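PDB 2PNW: membrane-bound lytic murein transglycosylase from Agrobacterium tumefaciens, which probably cleaves the glycan strands of peptidoglycan as a lytic transglycosylase of the MltA family, releasing muropeptides that end in 1,6-anhydro-N-acetylmuramic acid. Local coordinates for residues Leu50-Thr53 with Ala54-Val58; Ile130-Asp133 with Asn134-Asp137; Arg160-Asp163 with Glu164-Arg168. All coordinates share one frame; numbering follows the deposited sequence.

Contact 1: residues Leu50-Thr53 with Ala54-Val58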
ATOM      1  N   LEU A  50      -4.246 -18.113   1.155  1.00 23.78           N
ATOM      2  CA  LEU A  50      -5.614 -18.508   0.791  1.00 23.36           C
ATOM      3  C   LEU A  50      -5.626 -19.524  -0.365  1.00 23.36           C
ATOM      4  O   LEU A  50      -6.451 -20.444  -0.392  1.00 23.05           O
ATOM      5  CB  LEU A  50      -6.500 -17.284   0.512  1.00 23.71           C
ATOM      6  CG  LEU A  50      -8.001 -17.473   0.248  1.00 25.56           C
ATOM      7  CD1 LEU A  50      -8.754 -16.234   0.671  1.00 28.88           C
ATOM      8  CD2 LEU A  50      -8.302 -17.755  -1.208  1.00 29.50           C
ATOM      9  N   GLY A  51      -4.707 -19.346  -1.312  1.00 22.48           N
ATOM     10  CA  GLY A  51      -4.383 -20.382  -2.276  1.00 22.32           C
ATOM     11  C   GLY A  51      -4.694 -20.096  -3.730  1.00 21.46           C
ATOM     12  O   GLY A  51      -4.486 -20.953  -4.577  1.00 21.95           O
ATOM     13  N   ILE A  52      -5.194 -18.908  -4.045  1.00 20.54           N
ATOM     14  CA  ILE A  52      -5.449 -18.600  -5.456  1.00 20.01           C
ATOM     15  C   ILE A  52      -4.167 -18.273  -6.225  1.00 19.27           C
ATOM     16  O   ILE A  52      -3.443 -17.343  -5.862  1.00 19.57           O
ATOM     17  CB  ILE A  52      -6.440 -17.438  -5.619  1.00 20.25           C
ATOM     18  CG1 ILE A  52      -7.698 -17.674  -4.760  1.00 21.05           C
ATOM     19  CG2 ILE A  52      -6.779 -17.261  -7.105  1.00 20.13           C
ATOM     20  CD1 ILE A  52      -8.638 -18.733  -5.312  1.00 22.89           C
ATOM     21  N   THR A  53      -3.890 -19.020  -7.296  1.00 18.61           N
ATOM     22  CA  THR A  53      -2.646 -18.789  -8.030  1.00 17.82           C
ATOM     23  C   THR A  53      -2.791 -17.657  -9.033  1.00 17.58           C
ATOM     24  O   THR A  53      -3.902 -17.356  -9.491  1.00 17.45           O
ATOM     25  CB  THR A  53      -2.182 -20.056  -8.795  1.00 17.73           C
ATOM     26  OG1 THR A  53      -3.065 -20.297  -9.892  1.00 16.62           O
ATOM     27  CG2 THR A  53      -2.177 -21.292  -7.848  1.00 16.40           C
ATOM     28  N   ALA A  54      -1.661 -17.058  -9.405  1.00 18.08           N
ATOM     29  CA  ALA A  54      -1.636 -16.090 -10.508  1.00 18.06           C
ATOM     30  C   ALA A  54      -2.178 -16.678 -11.815  1.00 18.65           C
ATOM     31  O   ALA A  54      -2.853 -15.979 -12.571  1.00 17.80           O
ATOM     32  CB  ALA A  54      -0.233 -15.559 -10.725  1.00 18.21           C
ATOM     33  N   ALA A  55      -1.869 -17.947 -12.103  1.00 18.77           N
ATOM     34  CA  ALA A  55      -2.457 -18.605 -13.280  1.00 18.81           C
ATOM     35  C   ALA A  55      -3.986 -18.669 -13.237  1.00 19.02           C
ATOM     36  O   ALA A  55      -4.640 -18.508 -14.269  1.00 20.36           O
ATOM     37  CB  ALA A  55      -1.885 -20.011 -13.475  1.00 18.71           C
ATOM     38  N   GLU A  56      -4.557 -18.913 -12.066  1.00 19.07           N
ATOM     39  CA  GLU A  56      -6.030 -18.924 -11.909  1.00 19.80           C
ATOM     40  C   GLU A  56      -6.605 -17.522 -12.152  1.00 18.99           C
ATOM     41  O   GLU A  56      -7.612 -17.357 -12.837  1.00 18.51           O
ATOM     42  CB  GLU A  56      -6.431 -19.463 -10.531  1.00 20.22           C
ATOM     43  CG  GLU A  56      -6.290 -21.006 -10.467  1.00 21.63           C
ATOM     44  CD  GLU A  56      -6.441 -21.613  -9.079  1.00 22.88           C
ATOM     45  OE1 GLU A  56      -6.102 -20.984  -8.043  1.00 23.98           O
ATOM     46  OE2 GLU A  56      -6.920 -22.762  -9.029  1.00 26.98           O
ATOM     47  N   LEU A  57      -5.941 -16.517 -11.600  1.00 19.48           N
ATOM     48  CA  LEU A  57      -6.318 -15.118 -11.859  1.00 18.94           C
ATOM     49  C   LEU A  57      -6.280 -14.789 -13.353  1.00 19.09           C
ATOM     50  O   LEU A  57      -7.176 -14.127 -13.870  1.00 18.77           O
ATOM     51  CB  LEU A  57      -5.399 -14.164 -11.103  1.00 19.98           C
ATOM     52  CG  LEU A  57      -5.514 -12.649 -11.428  1.00 19.96           C
ATOM     53  CD1 LEU A  57      -6.867 -12.066 -11.020  1.00 22.81           C
ATOM     54  CD2 LEU A  57      -4.365 -11.856 -10.816  1.00 21.72           C
ATOM     55  N   VAL A  58      -5.236 -15.239 -14.041  1.00 18.36           N
ATOM     56  CA  VAL A  58      -5.097 -14.995 -15.487  1.00 18.59           C
ATOM     57  C   VAL A  58      -6.322 -15.500 -16.255  1.00 19.14           C
ATOM     58  O   VAL A  58      -6.767 -14.869 -17.197  1.00 19.03           O
ATOM     59  CB  VAL A  58      -3.771 -15.586 -16.037  1.00 18.92           C
ATOM     60  CG1 VAL A  58      -3.803 -15.726 -17.575  1.00 17.78           C
ATOM     61  CG2 VAL A  58      -2.606 -14.684 -15.617  1.00 17.16           C
TER
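T53 and E56 form a capping box at the start of helix 54-66, with T53 as the N-cap and each residue's side chain bonded to the other's backbone. T53 OG1 accepts from E56 N at 3.0 Å. That hydroxyl lies between the backbone N and the carbonyl carbon of its own residue (chi1 71°), the setting that turns it over the first helical turn. The return bond runs from T53 N to E56 OE1 at 3.1 Å and is almost straight, with an N-H...O angle of 170°. E56 OE1 is approached on its anti side, somewhat out of the carboxylate plane. The E56 chain is extended beyond CG and passes obliquely across the T53 side chain, bringing E56 CG to 3.4 Å from T53 OG1. Just ahead of the box, I52 meets the same glutamate with a methyl group, I52 CG2 standing 3.9 Å from E56 OE1. The first regular helical bond, L57 N to T53 O at 3.1 Å, sets the turn beneath the cap.

Farther out, the second carboxylate oxygen of E56 makes a salt bridge to R369, so this one side chain ties the helix start to the C-terminal segment and is held at both oxygens. I52 packs on L298, Y370 and A366, while L57 reaches I35 of helix 28-39. G51, two residues before the N-cap, has phi 115°, where a CB would collide with L50 O. G51 O, weakly bonded to R369 as well, lies 3.8 Å from E56 OE1, two acceptors not bonded to each other.

Contact 2: residues Ile130-Asp133 with Asn134-Asp137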
ATOM      1  N   ILE A 130      18.215 -10.536   0.744  1.00 16.74           N
ATOM      2  CA  ILE A 130      18.695 -11.675   1.536  1.00 16.95           C
ATOM      3  C   ILE A 130      17.894 -12.931   1.223  1.00 17.72           C
ATOM      4  O   ILE A 130      16.669 -12.906   1.217  1.00 18.29           O
ATOM      5  CB  ILE A 130      18.577 -11.389   3.060  1.00 17.60           C
ATOM      6  CG1 ILE A 130      19.368 -10.136   3.445  1.00 16.23           C
ATOM      7  CG2 ILE A 130      19.008 -12.632   3.926  1.00 17.56           C
ATOM      8  CD1 ILE A 130      20.909 -10.283   3.361  1.00 17.15           C
ATOM      9  N   ASP A 131      18.591 -14.046   1.014  1.00 19.39           N
ATOM     10  CA  ASP A 131      17.915 -15.349   0.960  1.00 20.31           C
ATOM     11  C   ASP A 131      18.884 -16.413   1.457  1.00 20.36           C
ATOM     12  O   ASP A 131      19.934 -16.094   1.994  1.00 18.58           O
ATOM     13  CB  ASP A 131      17.401 -15.662  -0.459  1.00 21.41           C
ATOM     14  CG  ASP A 131      18.512 -15.676  -1.510  1.00 25.82           C
ATOM     15  OD1 ASP A 131      19.705 -15.813  -1.150  1.00 27.96           O
ATOM     16  OD2 ASP A 131      18.181 -15.509  -2.714  1.00 31.47           O
ATOM     17  N   ASN A 132      18.550 -17.683   1.264  1.00 21.33           N
ATOM     18  CA  ASN A 132      19.452 -18.753   1.736  1.00 23.95           C
ATOM     19  C   ASN A 132      20.904 -18.649   1.260  1.00 24.33           C
ATOM     20  O   ASN A 132      21.836 -18.970   2.010  1.00 24.97           O
ATOM     21  CB  ASN A 132      18.895 -20.144   1.398  1.00 24.56           C
ATOM     22  CG  ASN A 132      19.513 -21.222   2.258  1.00 27.76           C
ATOM     23  OD1 ASN A 132      19.214 -21.320   3.455  1.00 32.10           O
ATOM     24  ND2 ASN A 132      20.409 -22.005   1.675  1.00 29.40           N
ATOM     25  N   ASP A 133      21.103 -18.174   0.034  1.00 25.62           N
ATOM     26  CA  ASP A 133      22.444 -18.122  -0.553  1.00 26.52           C
ATOM     27  C   ASP A 133      23.388 -17.189   0.218  1.00 25.71           C
ATOM     28  O   ASP A 133      24.604 -17.430   0.243  1.00 25.05           O
ATOM     29  CB  ASP A 133      22.398 -17.665  -2.014  1.00 28.25           C
ATOM     30  CG  ASP A 133      21.558 -18.574  -2.907  1.00 34.16           C
ATOM     31  OD1 ASP A 133      21.263 -19.733  -2.498  1.00 39.13           O
ATOM     32  OD2 ASP A 133      21.193 -18.109  -4.030  1.00 39.34           O
ATOM     33  N   ASN A 134      22.852 -16.125   0.838  1.00 22.87           N
ATOM     34  CA  ASN A 134      23.738 -15.132   1.439  1.00 21.16           C
ATOM     35  C   ASN A 134      23.473 -14.815   2.923  1.00 20.51           C
ATOM     36  O   ASN A 134      24.247 -14.075   3.534  1.00 21.10           O
ATOM     37  CB  ASN A 134      23.820 -13.842   0.592  1.00 21.43           C
ATOM     38  CG  ASN A 134      22.511 -13.055   0.574  1.00 20.60           C
ATOM     39  OD1 ASN A 134      21.482 -13.544   1.023  1.00 21.17           O
ATOM     40  ND2 ASN A 134      22.546 -11.829   0.037  1.00 22.24           N
ATOM     41  N   ARG A 135      22.407 -15.380   3.490  1.00 20.44           N
ATOM     42  CA  ARG A 135      22.058 -15.076   4.900  1.00 19.06           C
ATOM     43  C   ARG A 135      23.149 -15.576   5.816  1.00 20.69           C
ATOM     44  O   ARG A 135      23.450 -16.783   5.847  1.00 20.35           O
ATOM     45  CB  ARG A 135      20.721 -15.691   5.282  1.00 19.49           C
ATOM     46  CG  ARG A 135      20.196 -15.234   6.676  1.00 19.18           C
ATOM     47  CD  ARG A 135      18.898 -15.949   7.024  1.00 17.88           C
ATOM     48  NE  ARG A 135      17.809 -15.550   6.130  1.00 18.25           N
ATOM     49  CZ  ARG A 135      17.279 -16.333   5.193  1.00 22.14           C
ATOM     50  NH1 ARG A 135      17.767 -17.554   5.002  1.00 20.36           N
ATOM     51  NH2 ARG A 135      16.289 -15.886   4.427  1.00 19.77           N
ATOM     52  N   PRO A 136      23.760 -14.656   6.581  1.00 20.70           N
ATOM     53  CA  PRO A 136      24.811 -15.081   7.499  1.00 20.82           C
ATOM     54  C   PRO A 136      24.248 -15.871   8.687  1.00 20.68           C
ATOM     55  O   PRO A 136      23.063 -15.768   9.015  1.00 19.16           O
ATOM     56  CB  PRO A 136      25.477 -13.773   7.940  1.00 21.31           C
ATOM     57  CG  PRO A 136      24.583 -12.670   7.515  1.00 20.65           C
ATOM     58  CD  PRO A 136      23.511 -13.196   6.600  1.00 21.32           C
ATOM     59  N   ASP A 137      25.111 -16.689   9.280  1.00 21.21           N
ATOM     60  CA  ASP A 137      24.777 -17.443  10.472  1.00 22.46           C
ATOM     61  C   ASP A 137      24.274 -16.483  11.559  1.00 21.08           C
ATOM     62  O   ASP A 137      24.918 -15.464  11.832  1.00 21.70           O
ATOM     63  CB  ASP A 137      26.010 -18.193  10.969  1.00 23.31           C
ATOM     64  CG  ASP A 137      26.321 -19.420  10.123  1.00 27.61           C
ATOM     65  OD1 ASP A 137      25.548 -19.721   9.178  1.00 29.80           O
ATOM     66  OD2 ASP A 137      27.329 -20.094  10.425  1.00 33.88           O
TER
HETATM   67  O   HOH W   1      19.790 -19.272   6.120  1.00 32.93           O
HETATM   68  O   HOH W   2      22.204 -18.957   4.533  1.00 34.10           O
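N134 folds back on D131 in a compact loop between strands 127-129 and 145-149, and its amide oxygen takes the D131 backbone N-H. The bond from D131 N to N134 OD1 measures 2.9 Å and is close to straight, the donor tilted only slightly from the amide carbonyl plane. A chi1 of 68° places N134 CG between its own backbone N and carbonyl carbon, which swings the amide back over the turn. In return, D131 O accepts from two backbone N-H groups: N134 N at 3.1 Å, from above the carbonyl plane, and R135 N at 3.0 Å, nearly in line with C=O. D131 OD1 adds an Asx turn by accepting from D133 N at 3.0 Å, again from above its carboxylate plane. I130 closes the tight side: its CG2 methyl touches R135 CB at 3.8 Å, and its side chain crosses that of R135 at about a right angle. I130 and N134 also rest on I153 of strand 152-154, and N134 ND2 donates to D129 O.

The other side is looser and watery. The R135 chain bends at chi3 (-67°), carrying one guanidinium face over the D131 carbonyl without a hydrogen bond to its oxygen. At its edge, in plane, R135 NH1 donates to a water at 2.9 Å, which bonds only weakly to N132 OD1. Backbone N-H groups held by amide, carbonyl and carboxylate oxygens thus fix the turn without a salt bridge; the D131 and R135 charges, 6.5 Å from D131 OD1 to R135 NH2, probably exert only a diffuse attraction.

Contact 3: residues Arg160-Asp163 with Glu164-Arg168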
ATOM      1  N   ARG A 160      17.306   6.281  12.204  1.00 14.62           N
ATOM      2  CA  ARG A 160      18.088   7.305  12.935  1.00 15.04           C
ATOM      3  C   ARG A 160      19.471   7.506  12.320  1.00 15.24           C
ATOM      4  O   ARG A 160      19.910   8.656  12.088  1.00 15.81           O
ATOM      5  CB  ARG A 160      18.239   6.933  14.418  1.00 15.37           C
ATOM      6  CG  ARG A 160      19.136   7.925  15.174  1.00 16.44           C
ATOM      7  CD  ARG A 160      19.093   7.644  16.673  1.00 16.39           C
ATOM      8  NE  ARG A 160      19.970   8.592  17.372  1.00 22.32           N
ATOM      9  CZ  ARG A 160      19.906   8.859  18.678  1.00 24.11           C
ATOM     10  NH1 ARG A 160      19.005   8.245  19.448  1.00 21.46           N
ATOM     11  NH2 ARG A 160      20.759   9.732  19.217  1.00 22.17           N
ATOM     12  N   ALA A 161      20.177   6.397  12.074  1.00 15.56           N
ATOM     13  CA  ALA A 161      21.546   6.478  11.562  1.00 15.79           C
ATOM     14  C   ALA A 161      21.564   7.153  10.176  1.00 15.69           C
ATOM     15  O   ALA A 161      22.465   7.925   9.842  1.00 15.64           O
ATOM     16  CB  ALA A 161      22.172   5.103  11.502  1.00 15.55           C
ATOM     17  N   ILE A 162      20.542   6.868   9.386  1.00 15.74           N
ATOM     18  CA  ILE A 162      20.433   7.473   8.036  1.00 15.81           C
ATOM     19  C   ILE A 162      20.119   8.979   8.150  1.00 16.09           C
ATOM     20  O   ILE A 162      20.811   9.820   7.538  1.00 16.92           O
ATOM     21  CB  ILE A 162      19.431   6.709   7.164  1.00 15.32           C
ATOM     22  CG1 ILE A 162      19.910   5.233   7.018  1.00 14.69           C
ATOM     23  CG2 ILE A 162      19.262   7.405   5.784  1.00 14.97           C
ATOM     24  CD1 ILE A 162      18.731   4.286   6.644  1.00 15.36           C
ATOM     25  N   ASP A 163      19.141   9.323   8.984  1.00 16.15           N
ATOM     26  CA  ASP A 163      18.813  10.729   9.261  1.00 17.80           C
ATOM     27  C   ASP A 163      20.009  11.509   9.822  1.00 19.42           C
ATOM     28  O   ASP A 163      20.124  12.713   9.571  1.00 20.67           O
ATOM     29  CB  ASP A 163      17.638  10.867  10.241  1.00 17.71           C
ATOM     30  CG  ASP A 163      16.294  10.566   9.605  1.00 17.73           C
ATOM     31  OD1 ASP A 163      16.224  10.392   8.359  1.00 18.56           O
ATOM     32  OD2 ASP A 163      15.269  10.564  10.337  1.00 19.42           O
ATOM     33  N   GLU A 164      20.886  10.834  10.563  1.00 19.36           N
ATOM     34  CA  GLU A 164      22.083  11.473  11.155  1.00 21.53           C
ATOM     35  C   GLU A 164      23.261  11.552  10.173  1.00 22.08           C
ATOM     36  O   GLU A 164      24.332  12.101  10.502  1.00 22.33           O
ATOM     37  CB  GLU A 164      22.512  10.748  12.439  1.00 22.12           C
ATOM     38  CG  GLU A 164      21.540  10.897  13.605  1.00 22.28           C
ATOM     39  CD  GLU A 164      21.972  10.062  14.826  1.00 23.31           C
ATOM     40  OE1 GLU A 164      22.669   9.018  14.673  1.00 28.40           O
ATOM     41  OE2 GLU A 164      21.571  10.438  15.930  1.00 26.69           O
ATOM     42  N   GLY A 165      23.078  11.000   8.967  1.00 21.26           N
ATOM     43  CA  GLY A 165      24.010  11.271   7.858  1.00 20.59           C
ATOM     44  C   GLY A 165      24.886  10.149   7.303  1.00 20.70           C
ATOM     45  O   GLY A 165      25.841  10.422   6.563  1.00 20.69           O
ATOM     46  N   CYS A 166      24.571   8.890   7.577  1.00 19.98           N
ATOM     47  CA  CYS A 166      25.541   7.842   7.183  1.00 21.19           C
ATOM     48  C   CYS A 166      25.630   7.601   5.664  1.00 20.98           C
ATOM     49  O   CYS A 166      26.549   6.899   5.200  1.00 22.59           O
ATOM     50  CB  CYS A 166      25.299   6.528   7.935  1.00 21.73           C
ATOM     51  SG  CYS A 166      23.753   5.700   7.515  1.00 24.86           S
ATOM     52  N   LEU A 167      24.690   8.154   4.900  1.00 20.11           N
ATOM     53  CA  LEU A 167      24.667   7.982   3.423  1.00 20.19           C
ATOM     54  C   LEU A 167      25.098   9.229   2.633  1.00 21.16           C
ATOM     55  O   LEU A 167      25.025   9.252   1.397  1.00 21.16           O
ATOM     56  CB  LEU A 167      23.274   7.547   2.955  1.00 19.28           C
ATOM     57  CG  LEU A 167      22.734   6.203   3.486  1.00 18.09           C
ATOM     58  CD1 LEU A 167      21.332   5.913   2.879  1.00 15.92           C
ATOM     59  CD2 LEU A 167      23.688   5.045   3.209  1.00 18.85           C
ATOM     60  N   ARG A 168      25.507  10.279   3.342  1.00 21.46           N
ATOM     61  CA  ARG A 168      25.860  11.557   2.701  1.00 22.48           C
ATOM     62  C   ARG A 168      27.075  11.463   1.786  1.00 22.12           C
ATOM     63  O   ARG A 168      27.991  10.684   2.040  1.00 21.84           O
ATOM     64  CB  ARG A 168      26.188  12.625   3.761  1.00 23.19           C
ATOM     65  CG  ARG A 168      25.019  13.092   4.598  1.00 28.91           C
ATOM     66  CD  ARG A 168      25.501  14.197   5.540  1.00 37.77           C
ATOM     67  NE  ARG A 168      25.603  15.483   4.831  1.00 44.44           N
ATOM     68  CZ  ARG A 168      26.444  16.473   5.141  1.00 49.62           C
ATOM     69  NH1 ARG A 168      27.306  16.350   6.154  1.00 52.11           N
ATOM     70  NH2 ARG A 168      26.433  17.593   4.427  1.00 50.93           N
TER
HETATM   71  O   HOH W   3      23.648   9.934  17.797  1.00 43.75           O
HETATM   72  O   HOH W   4      22.466   9.938   5.464  1.00 19.82           O
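I162 CG2 rests on L167 CD1 at 3.9 Å, the apolar centre of a Schellman motif that ends helix 159-163. The C166 sulfur packs beside the same isoleucine, its SG 3.9 Å from I162 CG1. A chi1 of 67° sets that sulfur between the backbone N and the carbonyl carbon of C166, its CB directed back at the last helical turn.

Around this centre the backbone closes the helix: C166 N donates to A161 O at 3.2 Å and G165 N to I162 O at 2.9 Å. G165 has phi 113°, where E164 O would clash with any CB. I162 O also accepts from a water that in turn takes L167 N-H.

At the outer edge, R160 NE forms a salt bridge with E164 OE2 at 2.8 Å. The oxygen lies near the guanidinium plane but is met from above its own carboxylate plane, the two groups 82° apart, a link through NE rather than a two-pronged pair; a water bridges R160 NH2 and E164 OE2.

On the inner side, I162 and L167 lean on Y121 of strand 118-121 and F260 of strand 259-263, while D163 OD2 accepts a hydrogen bond from W253 NE1, in the loop before the latter strand.

Overall arrangement
Contacts 1 and 3 treat opposite ends of helices: a capping box opens helix 54-66 and a Schellman motif closes helix 159-163. They lie on opposite sides of the chain's centre, their own centres about 42 Å apart. Each is partly buried and has a buried isoleucine, I52 or I162. Contact 2 caps no helix; it is a surface loop at the edge of a small antiparallel sheet, held by backbone bonds and the side-chain oxygens of N134 and D131. Contacts 2 and 3 share the MltA-specific insert range, with centres about 25 Å apart. Their charges are used differently: E56 forms a salt bridge with R369, far along the chain, R160 with E164 four residues on, and R135 donates to a water.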